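Local coordinates for phosphate-binding protein (Unidentified prokaryotic organism, PDB 3W9V) that binds inorganic phosphate as a secreted DING protein of the PstS family of phosphate-transport binding proteins, at residues F24-G35 / Q46-W57; F97-L107 / W123-G133. The protein carries 1 engineered substitution. All coordinates share one frame; numbering follows the deposited sequence.

How the contacts relate
The two contacts come one after the other along the chain, contact 1 closing before contact 2 opens, and both belong to the periplasmic-binding-protein fold. Their centres lie about 40 Å apart on opposite sides of the chain's centre, and their nearest atoms are still about 21 Å from each other. Contact 1 belongs to the five-stranded mixed sheet, through edge strand 28-29 and strand 57-60, and its helix 32-41 starts at the bound phosphate. Contact 2 ties loops to edge strand 106-107 of a separate three-stranded sheet, one segment before helix 109-117 in the chain and one after it. Of the two, contact 1 reaches the bound phosphate; contact 2 packs loop on loop, its centre about 27 Å from that of the chain.

Contact 1: residues F24-G35 / Q46-W57; sequences FAPYIGVGSGKG and QFGTDTTKNVHW. With PO4 (phosphate ion), chain C.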
loop_
_atom_site.group_PDB
_atom_site.type_symbol
_atom_site.label_atom_id
_atom_site.label_comp_id
_atom_site.label_asym_id
_atom_site.label_seq_id
_atom_site.Cartn_x
_atom_site.Cartn_y
_atom_site.Cartn_z
ATOM N N PHE A 24 -6.566 18.041 -11.577
ATOM C CA PHE A 24 -5.514 17.391 -10.795
ATOM C C PHE A 24 -4.148 17.527 -11.456
ATOM O O PHE A 24 -3.960 17.114 -12.603
ATOM C CB PHE A 24 -5.834 15.904 -10.598
ATOM C CG PHE A 24 -6.866 15.627 -9.538
ATOM C CD1 PHE A 24 -6.489 15.063 -8.332
ATOM C CD2 PHE A 24 -8.209 15.913 -9.750
ATOM C CE1 PHE A 24 -7.430 14.790 -7.348
ATOM C CE2 PHE A 24 -9.155 15.641 -8.769
ATOM C CZ PHE A 24 -8.763 15.075 -7.565
ATOM N N ALA A 25 -3.200 18.110 -10.727
ATOM C CA ALA A 25 -1.806 18.170 -11.157
ATOM C C ALA A 25 -1.213 16.764 -11.136
ATOM O O ALA A 25 -1.723 15.878 -10.444
ATOM C CB ALA A 25 -1.016 19.086 -10.232
ATOM N N PRO A 26 -0.123 16.538 -11.883
ATOM C CA PRO A 26 0.509 15.215 -11.855
ATOM C C PRO A 26 0.908 14.786 -10.440
ATOM O O PRO A 26 1.453 15.568 -9.660
ATOM C CB PRO A 26 1.746 15.403 -12.736
ATOM C CG PRO A 26 1.351 16.492 -13.681
ATOM C CD PRO A 26 0.525 17.435 -12.856
ATOM N N TYR A 27 0.609 13.534 -10.122
ATOM C CA TYR A 27 0.918 12.957 -8.823
ATOM C C TYR A 27 2.420 12.936 -8.571
ATOM O O TYR A 27 3.203 12.585 -9.458
ATOM C CB TYR A 27 0.386 11.535 -8.788
ATOM C CG TYR A 27 0.534 10.810 -7.478
ATOM C CD1 TYR A 27 -0.371 11.023 -6.445
ATOM C CD2 TYR A 27 1.550 9.877 -7.284
ATOM C CE1 TYR A 27 -0.262 10.339 -5.245
ATOM C CE2 TYR A 27 1.668 9.187 -6.083
ATOM C CZ TYR A 27 0.754 9.419 -5.072
ATOM O OH TYR A 27 0.847 8.730 -3.883
ATOM N N ILE A 28 2.815 13.280 -7.351
ATOM C CA ILE A 28 4.225 13.315 -6.973
ATOM C C ILE A 28 4.547 12.202 -5.967
ATOM O O ILE A 28 4.165 12.270 -4.802
ATOM C CB ILE A 28 4.613 14.704 -6.424
ATOM C CG1 ILE A 28 4.374 15.767 -7.500
ATOM C CG2 ILE A 28 6.069 14.717 -5.995
ATOM C CD1 ILE A 28 4.482 17.194 -7.005
ATOM N N GLY A 29 5.248 11.172 -6.429
ATOM C CA GLY A 29 5.578 10.041 -5.578
ATOM C C GLY A 29 6.804 10.311 -4.723
ATOM O O GLY A 29 7.895 10.537 -5.263
ATOM N N VAL A 30 6.627 10.285 -3.401
ATOM C CA VAL A 30 7.695 10.600 -2.459
ATOM C C VAL A 30 7.701 9.681 -1.236
ATOM O O VAL A 30 8.540 9.841 -0.357
ATOM C CB VAL A 30 7.597 12.058 -1.967
ATOM C CG1 VAL A 30 7.967 13.032 -3.081
ATOM C CG2 VAL A 30 6.209 12.349 -1.399
ATOM N N GLY A 31 6.764 8.735 -1.167
ATOM C CA GLY A 31 6.642 7.855 -0.016
ATOM C C GLY A 31 5.455 8.243 0.850
ATOM O O GLY A 31 5.076 9.417 0.912
ATOM N N SER A 32 4.875 7.261 1.541
ATOM C CA SER A 32 3.674 7.515 2.325
ATOM C C SER A 32 3.934 8.417 3.524
ATOM O O SER A 32 3.064 9.190 3.910
ATOM C CB SER A 32 3.047 6.210 2.820
ATOM O OG SER A 32 2.556 5.412 1.754
ATOM N N GLY A 33 5.096 8.283 4.162
ATOM C CA GLY A 33 5.421 9.149 5.285
ATOM C C GLY A 33 5.374 10.616 4.892
ATOM O O GLY A 33 4.759 11.444 5.562
ATOM N N LYS A 34 6.017 10.938 3.776
ATOM C CA LYS A 34 6.001 12.305 3.273
ATOM C C LYS A 34 4.616 12.736 2.801
ATOM O O LYS A 34 4.230 13.895 2.969
ATOM C CB LYS A 34 7.050 12.497 2.181
ATOM C CG LYS A 34 8.454 12.615 2.741
ATOM C CD LYS A 34 9.451 13.043 1.683
ATOM C CE LYS A 34 10.850 13.186 2.266
ATOM N NZ LYS A 34 11.408 11.867 2.674
ATOM N N GLY A 35 3.859 11.810 2.223
ATOM C CA GLY A 35 2.495 12.117 1.818
ATOM C C GLY A 35 1.633 12.535 2.997
ATOM O O GLY A 35 0.882 13.516 2.924
ATOM N N GLN A 46 7.393 18.704 1.048
ATOM C CA GLN A 46 7.609 17.257 0.974
ATOM C C GLN A 46 7.450 16.725 -0.449
ATOM O O GLN A 46 7.836 15.584 -0.733
ATOM C CB GLN A 46 6.643 16.525 1.904
ATOM C CG GLN A 46 6.730 16.979 3.353
ATOM C CD GLN A 46 8.125 16.817 3.924
ATOM O OE1 GLN A 46 8.656 15.704 3.992
ATOM N NE2 GLN A 46 8.732 17.925 4.326
ATOM N N PHE A 47 6.863 17.547 -1.321
ATOM C CA PHE A 47 6.639 17.201 -2.728
ATOM C C PHE A 47 7.640 17.898 -3.655
ATOM O O PHE A 47 8.030 17.346 -4.682
ATOM C CB PHE A 47 5.223 17.593 -3.178
ATOM C CG PHE A 47 4.111 16.787 -2.552
ATOM C CD1 PHE A 47 4.356 15.614 -1.853
ATOM C CD2 PHE A 47 2.798 17.213 -2.693
ATOM C CE1 PHE A 47 3.298 14.890 -1.292
ATOM C CE2 PHE A 47 1.746 16.495 -2.136
ATOM C CZ PHE A 47 1.998 15.338 -1.437
ATOM N N GLY A 48 8.036 19.119 -3.316
ATOM C CA GLY A 48 8.919 19.885 -4.174
ATOM C C GLY A 48 9.254 21.222 -3.554
ATOM O O GLY A 48 8.804 21.540 -2.455
ATOM N N THR A 49 10.024 22.030 -4.274
ATOM C CA THR A 49 10.504 23.280 -3.711
ATOM C C THR A 49 9.525 24.451 -3.835
ATOM O O THR A 49 9.706 25.462 -3.164
ATOM C CB THR A 49 11.860 23.677 -4.314
ATOM O OG1 THR A 49 11.725 23.802 -5.732
ATOM C CG2 THR A 49 12.912 22.622 -4.000
ATOM N N ASP A 50 8.497 24.333 -4.674
ATOM C CA ASP A 50 7.555 25.446 -4.831
ATOM C C ASP A 50 6.516 25.472 -3.717
ATOM O O ASP A 50 5.381 25.020 -3.897
ATOM C CB ASP A 50 6.860 25.434 -6.192
ATOM C CG ASP A 50 6.019 26.687 -6.431
ATOM O OD1 ASP A 50 5.857 27.514 -5.504
ATOM O OD2 ASP A 50 5.499 26.839 -7.557
ATOM N N THR A 51 6.907 26.039 -2.585
ATOM C CA THR A 51 6.082 26.011 -1.390
ATOM C C THR A 51 4.964 27.064 -1.343
ATOM O O THR A 51 4.279 27.198 -0.336
ATOM C CB THR A 51 6.960 26.107 -0.143
ATOM O OG1 THR A 51 7.827 27.241 -0.278
ATOM C CG2 THR A 51 7.802 24.836 0.007
ATOM N N THR A 52 4.759 27.794 -2.437
ATOM C CA THR A 52 3.563 28.628 -2.525
ATOM C C THR A 52 2.337 27.755 -2.802
ATOM O O THR A 52 1.203 28.169 -2.553
ATOM C CB THR A 52 3.664 29.716 -3.616
ATOM O OG1 THR A 52 3.654 29.103 -4.908
ATOM C CG2 THR A 52 4.936 30.533 -3.456
ATOM N N LYS A 53 2.571 26.543 -3.304
ATOM C CA LYS A 53 1.486 25.616 -3.593
ATOM C C LYS A 53 0.950 24.997 -2.317
ATOM O O LYS A 53 1.701 24.723 -1.382
ATOM C CB LYS A 53 1.958 24.512 -4.535
ATOM C CG LYS A 53 2.290 24.996 -5.936
ATOM C CD LYS A 53 2.753 23.853 -6.820
ATOM C CE LYS A 53 3.110 24.328 -8.218
ATOM N NZ LYS A 53 1.921 24.831 -8.951
ATOM N N ASN A 54 -0.359 24.782 -2.290
ATOM C CA ASN A 54 -0.995 24.074 -1.193
ATOM C C ASN A 54 -1.234 22.612 -1.538
ATOM O O ASN A 54 -1.428 22.257 -2.699
ATOM C CB ASN A 54 -2.296 24.766 -0.795
ATOM C CG ASN A 54 -2.051 26.124 -0.181
ATOM O OD1 ASN A 54 -1.336 26.238 0.811
ATOM N ND2 ASN A 54 -2.609 27.167 -0.786
ATOM N N VAL A 55 -1.202 21.764 -0.517
ATOM C CA VAL A 55 -1.465 20.343 -0.690
ATOM C C VAL A 55 -2.955 20.066 -0.512
ATOM O O VAL A 55 -3.564 20.535 0.449
ATOM C CB VAL A 55 -0.674 19.514 0.343
ATOM C CG1 VAL A 55 -1.032 18.039 0.241
ATOM C CG2 VAL A 55 0.826 19.719 0.159
ATOM N N HIS A 56 -3.538 19.303 -1.434
ATOM C CA HIS A 56 -4.971 19.009 -1.385
ATOM C C HIS A 56 -5.332 17.581 -1.039
ATOM O O HIS A 56 -6.428 17.331 -0.538
ATOM C CB HIS A 56 -5.625 19.411 -2.698
ATOM C CG HIS A 56 -5.432 20.852 -2.999
ATOM N ND1 HIS A 56 -4.528 21.298 -3.935
ATOM C CD2 HIS A 56 -5.951 21.953 -2.411
ATOM C CE1 HIS A 56 -4.539 22.619 -3.947
ATOM N NE2 HIS A 56 -5.390 23.041 -3.030
ATOM N N TRP A 57 -4.424 16.650 -1.312
ATOM C CA TRP A 57 -4.677 15.242 -1.046
ATOM C C TRP A 57 -3.368 14.477 -1.023
ATOM O O TRP A 57 -2.325 14.994 -1.459
ATOM C CB TRP A 57 -5.639 14.643 -2.082
ATOM C CG TRP A 57 -5.073 14.441 -3.468
ATOM C CD1 TRP A 57 -4.905 15.391 -4.441
ATOM C CD2 TRP A 57 -4.650 13.199 -4.040
ATOM N NE1 TRP A 57 -4.391 14.811 -5.580
ATOM C CE2 TRP A 57 -4.227 13.467 -5.361
ATOM C CE3 TRP A 57 -4.576 11.884 -3.559
ATOM C CZ2 TRP A 57 -3.742 12.469 -6.207
ATOM C CZ3 TRP A 57 -4.100 10.897 -4.402
ATOM C CH2 TRP A 57 -3.689 11.192 -5.710
HETATM P P PO4 C . 5.274 3.755 -0.366
HETATM O O1 PO4 C . 6.177 4.577 -1.270
HETATM O O2 PO4 C . 5.937 2.437 0.013
HETATM O O3 PO4 C . 4.902 4.537 0.888
HETATM O O4 PO4 C . 4.014 3.459 -1.169
HETATM O O HOH W 1 -2.944 15.983 -7.918
#
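The strand-to-helix turn of a phosphate-binding PstS fold, residues 24-35, is backed here by the loop 46-57 that returns the chain to the central sheet. No direct hydrogen bond joins the two segments, and aromatic and aliphatic groups make most of the contact. An edge of the Phe24 ring points at the face of the Trp57 five-membered ring in an offset edge-to-face pair, planes at 66°, with Phe24 CD1 3.5 Å from Trp57 NE1. The indole's far end meets Tyr27, whose CD1 lies 3.4 Å from Trp57 CH2, the rings inclined at 38°. Tyr27 reaches it with CG anti to the backbone N (chi1 -176°), while its hydroxyl bonds to Ala7 O. One water accepts from Trp57 NE1 at 3.0 Å and donates to Ala25 O, which satisfies the indole N-H and bridges the segments. Farther along, Ile28 CD1 packs on Phe47 CB at 3.9 Å, and Val30 CG2 comes to the edge of the Phe47 ring, 3.8 Å from Phe47 CD1. Lys34 crosses Gln46 with its aliphatic part, Lys34 CG 3.3 Å from Gln46 OE1, before its amine leads away. At the helix start, Gly31 is the N-cap, and Ser32 gives phosphate O3 a backbone N-H hydrogen bond and a second from its hydroxyl, Ser32 OG to O3 2.6 Å; Arg140, Thr8, Leu9, Ser144, Gly145 and Thr146 also bind the anion. Ser32 OG in turn accepts from Asp61 N. The helix N-terminus probably helps to stabilise the phosphate's negative charge, whereas apolar and aromatic packing, with the water bridge, joins the segments behind it.

Contact 2: residues F97-L107 / W123-G133; sequences FRKAGANAVDL and WSGITGAGRSG
Arg131 drives its guanidinium into the loop 97-107, where backbone carbonyls receive it. NE and NH1 grip Lys99 O side-on, at 2.9 Å from NE and 3.0 Å from NH1, with that oxygen close to the guanidinium plane. NE approaches from above the carbonyl plane, NH1 with a C=O...N angle of 155°. NH2 donates to Asn103 O at 2.7 Å and also to Ala129 O of its own segment, which lies in the guanidinium plane, while NH1 adds a weak bond to Gly101 O. These bonds fix the rotation of the group; Val105 CG2 presses on one face, and Ala100 O and Gly101 lie over the other. The Phe97 ring stands nearly perpendicular to the guanidinium plane, at 87°, on the same side as Val105. Lys99 slides past both Arg131 and Trp123 in the opposite direction: a bend at chi2 (65°) lays its chain over the indole, CG 3.7 Å from the centroid of the five-membered ring in a CH-pi contact, and carries NZ to Ser132 O at 2.8 Å. Trp123 also meets Phe97 obliquely, while its NE1 bonds to Gly206 O. Beyond them Leu107 CD2 touches Ile126 CD1 at 3.6 Å. The other side is wetter and more exposed. There Asn103 ND2 donates to Gly128 O at 3.1 Å, from above the carbonyl plane, and four waters bridge the segments, one joining Ala100 O to Gly130 O and another Asn103 N to Ala129 O. The arrangement is that of a buried arginine held by the carbonyls of an irregular loop, joining the approach to edge strand 106-107 with the type II turn Ile126-Ala129 beyond helix 109-117.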
loop_
_atom_site.group_PDB
_atom_site.type_symbol
_atom_site.label_atom_id
_atom_site.label_comp_id
_atom_site.label_asym_id
_atom_site.label_seq_id
_atom_site.Cartn_x
_atom_site.Cartn_y
_atom_site.Cartn_z
ATOM N N PHE A 97 13.270 -10.894 -6.987
ATOM C CA PHE A 97 14.624 -11.247 -6.598
ATOM C C PHE A 97 15.494 -11.401 -7.838
ATOM O O PHE A 97 14.990 -11.640 -8.943
ATOM C CB PHE A 97 14.631 -12.554 -5.790
ATOM C CG PHE A 97 14.123 -13.734 -6.562
ATOM C CD1 PHE A 97 14.992 -14.510 -7.314
ATOM C CD2 PHE A 97 12.775 -14.055 -6.560
ATOM C CE1 PHE A 97 14.524 -15.578 -8.054
ATOM C CE2 PHE A 97 12.304 -15.131 -7.300
ATOM C CZ PHE A 97 13.185 -15.887 -8.047
ATOM N N ARG A 98 16.802 -11.273 -7.645
ATOM C CA ARG A 98 17.761 -11.480 -8.723
ATOM C C ARG A 98 18.663 -12.668 -8.415
ATOM O O ARG A 98 19.654 -12.539 -7.703
ATOM C CB ARG A 98 18.601 -10.226 -8.957
ATOM C CG ARG A 98 19.596 -10.392 -10.092
ATOM C CD ARG A 98 20.363 -9.117 -10.387
ATOM N NE ARG A 98 21.441 -9.373 -11.341
ATOM C CZ ARG A 98 22.736 -9.242 -11.068
ATOM N NH1 ARG A 98 23.133 -8.829 -9.875
ATOM N NH2 ARG A 98 23.638 -9.513 -12.002
ATOM N N LYS A 99 18.300 -13.831 -8.944
ATOM C CA LYS A 99 19.061 -15.054 -8.709
ATOM C C LYS A 99 18.705 -16.048 -9.801
ATOM O O LYS A 99 17.572 -16.525 -9.870
ATOM C CB LYS A 99 18.748 -15.641 -7.327
ATOM C CG LYS A 99 19.626 -16.830 -6.925
ATOM C CD LYS A 99 21.091 -16.448 -6.763
ATOM C CE LYS A 99 21.926 -17.658 -6.355
ATOM N NZ LYS A 99 23.380 -17.338 -6.297
ATOM N N ALA A 100 19.675 -16.349 -10.660
ATOM C CA ALA A 100 19.432 -17.207 -11.813
ATOM C C ALA A 100 19.126 -18.642 -11.403
ATOM O O ALA A 100 19.614 -19.126 -10.384
ATOM C CB ALA A 100 20.622 -17.167 -12.767
ATOM N N GLY A 101 18.306 -19.311 -12.206
ATOM C CA GLY A 101 17.950 -20.698 -11.971
ATOM C C GLY A 101 16.675 -21.068 -12.702
ATOM O O GLY A 101 15.727 -20.283 -12.741
ATOM N N ALA A 102 16.645 -22.262 -13.288
ATOM C CA ALA A 102 15.480 -22.691 -14.050
ATOM C C ALA A 102 14.289 -23.014 -13.150
ATOM O O ALA A 102 13.137 -22.910 -13.571
ATOM C CB ALA A 102 15.828 -23.890 -14.925
ATOM N N ASN A 103 14.571 -23.403 -11.911
ATOM C CA ASN A 103 13.528 -23.795 -10.971
ATOM C C ASN A 103 12.689 -22.619 -10.487
ATOM O O ASN A 103 13.192 -21.506 -10.320
ATOM C CB ASN A 103 14.136 -24.499 -9.753
ATOM C CG ASN A 103 14.661 -25.886 -10.073
ATOM O OD1 ASN A 103 14.829 -26.249 -11.237
ATOM N ND2 ASN A 103 14.925 -26.667 -9.035
ATOM N N ALA A 104 11.411 -22.881 -10.245
ATOM C CA ALA A 104 10.540 -21.893 -9.628
ATOM C C ALA A 104 10.974 -21.647 -8.190
ATOM O O ALA A 104 11.266 -22.587 -7.448
ATOM C CB ALA A 104 9.096 -22.361 -9.668
ATOM N N VAL A 105 11.031 -20.377 -7.804
ATOM C CA VAL A 105 11.229 -20.020 -6.411
ATOM C C VAL A 105 9.861 -19.858 -5.774
ATOM O O VAL A 105 9.074 -18.993 -6.166
ATOM C CB VAL A 105 12.061 -18.739 -6.260
ATOM C CG1 VAL A 105 12.080 -18.278 -4.806
ATOM C CG2 VAL A 105 13.472 -18.982 -6.771
ATOM N N ASP A 106 9.574 -20.724 -4.811
ATOM C CA ASP A 106 8.283 -20.762 -4.152
ATOM C C ASP A 106 8.560 -20.777 -2.660
ATOM O O ASP A 106 8.942 -21.809 -2.106
ATOM C CB ASP A 106 7.534 -22.028 -4.576
ATOM C CG ASP A 106 6.110 -22.077 -4.060
ATOM O OD1 ASP A 106 5.707 -21.179 -3.291
ATOM O OD2 ASP A 106 5.391 -23.037 -4.424
ATOM N N LEU A 107 8.390 -19.630 -2.013
ATOM C CA LEU A 107 8.683 -19.512 -0.592
ATOM C C LEU A 107 7.534 -20.011 0.261
ATOM O O LEU A 107 6.390 -19.607 0.068
ATOM C CB LEU A 107 8.945 -18.048 -0.238
ATOM C CG LEU A 107 10.141 -17.386 -0.915
ATOM C CD1 LEU A 107 10.086 -15.878 -0.752
ATOM C CD2 LEU A 107 11.438 -17.936 -0.345
ATOM N N TRP A 123 20.685 -19.037 -0.370
ATOM C CA TRP A 123 19.619 -19.509 -1.246
ATOM C C TRP A 123 19.374 -21.016 -1.144
ATOM O O TRP A 123 18.288 -21.494 -1.473
ATOM C CB TRP A 123 19.905 -19.107 -2.698
ATOM C CG TRP A 123 19.532 -17.688 -2.993
ATOM C CD1 TRP A 123 20.353 -16.597 -2.963
ATOM C CD2 TRP A 123 18.232 -17.205 -3.352
ATOM N NE1 TRP A 123 19.641 -15.463 -3.286
ATOM C CE2 TRP A 123 18.338 -15.810 -3.526
ATOM C CE3 TRP A 123 16.991 -17.817 -3.541
ATOM C CZ2 TRP A 123 17.248 -15.019 -3.889
ATOM C CZ3 TRP A 123 15.910 -17.030 -3.899
ATOM C CH2 TRP A 123 16.048 -15.646 -4.066
ATOM N N SER A 124 20.371 -21.763 -0.675
ATOM C CA SER A 124 20.226 -23.212 -0.525
ATOM C C SER A 124 19.189 -23.582 0.540
ATOM O O SER A 124 18.720 -24.722 0.589
ATOM C CB SER A 124 21.573 -23.867 -0.203
ATOM O OG SER A 124 22.127 -23.337 0.988
ATOM N N GLY A 125 18.837 -22.615 1.383
ATOM C CA GLY A 125 17.826 -22.811 2.406
ATOM C C GLY A 125 16.395 -22.679 1.909
ATOM O O GLY A 125 15.452 -22.789 2.694
ATOM N N ILE A 126 16.227 -22.439 0.613
ATOM C CA ILE A 126 14.899 -22.381 0.014
ATOM C C ILE A 126 14.651 -23.681 -0.729
ATOM O O ILE A 126 15.225 -23.913 -1.790
ATOM C CB ILE A 126 14.762 -21.198 -0.963
ATOM C CG1 ILE A 126 15.218 -19.898 -0.297
ATOM C CG2 ILE A 126 13.329 -21.089 -1.472
ATOM C CD1 ILE A 126 14.443 -19.539 0.944
ATOM N N THR A 127 13.808 -24.535 -0.161
ATOM C CA THR A 127 13.611 -25.863 -0.726
ATOM C C THR A 127 13.034 -25.784 -2.134
ATOM O O THR A 127 12.126 -24.992 -2.403
ATOM C CB THR A 127 12.714 -26.749 0.166
ATOM O OG1 THR A 127 11.405 -26.177 0.259
ATOM C CG2 THR A 127 13.309 -26.883 1.560
ATOM N N GLY A 128 13.599 -26.582 -3.036
ATOM C CA GLY A 128 13.102 -26.693 -4.394
ATOM C C GLY A 128 13.577 -25.631 -5.369
ATOM O O GLY A 128 13.328 -25.739 -6.568
ATOM N N ALA A 129 14.266 -24.610 -4.871
ATOM C CA ALA A 129 14.626 -23.467 -5.713
ATOM C C ALA A 129 15.849 -23.716 -6.595
ATOM O O ALA A 129 16.084 -22.977 -7.551
ATOM C CB ALA A 129 14.822 -22.212 -4.866
ATOM N N GLY A 130 16.626 -24.745 -6.271
ATOM C CA GLY A 130 17.792 -25.087 -7.067
ATOM C C GLY A 130 18.808 -23.964 -7.145
ATOM O O GLY A 130 19.491 -23.796 -8.158
ATOM N N ARG A 131 18.906 -23.195 -6.067
ATOM C CA ARG A 131 19.807 -22.050 -6.009
ATOM C C ARG A 131 20.676 -22.120 -4.764
ATOM O O ARG A 131 20.245 -22.624 -3.729
ATOM C CB ARG A 131 19.007 -20.743 -6.008
ATOM C CG ARG A 131 18.331 -20.416 -7.335
ATOM C CD ARG A 131 17.151 -19.469 -7.129
ATOM N NE ARG A 131 16.715 -18.818 -8.364
ATOM C CZ ARG A 131 15.927 -19.378 -9.277
ATOM N NH1 ARG A 131 15.578 -18.694 -10.358
ATOM N NH2 ARG A 131 15.490 -20.622 -9.118
ATOM N N SER A 132 21.898 -21.611 -4.869
ATOM C CA SER A 132 22.798 -21.555 -3.721
ATOM C C SER A 132 23.629 -20.279 -3.765
ATOM O O SER A 132 23.841 -19.704 -4.831
ATOM C CB SER A 132 23.703 -22.789 -3.672
ATOM O OG SER A 132 24.540 -22.855 -4.812
ATOM N N GLY A 133 24.096 -19.839 -2.601
ATOM C CA GLY A 133 24.850 -18.604 -2.507
ATOM C C GLY A 133 24.128 -17.587 -1.645
ATOM O O GLY A 133 22.950 -17.762 -1.326
HETATM O O HOH W 2 20.975 -21.614 -9.855
HETATM O O HOH W 3 17.109 -23.547 -10.441
HETATM O O HOH W 4 11.332 -22.962 -4.444
HETATM O O HOH W 5 10.174 -25.029 -7.077
#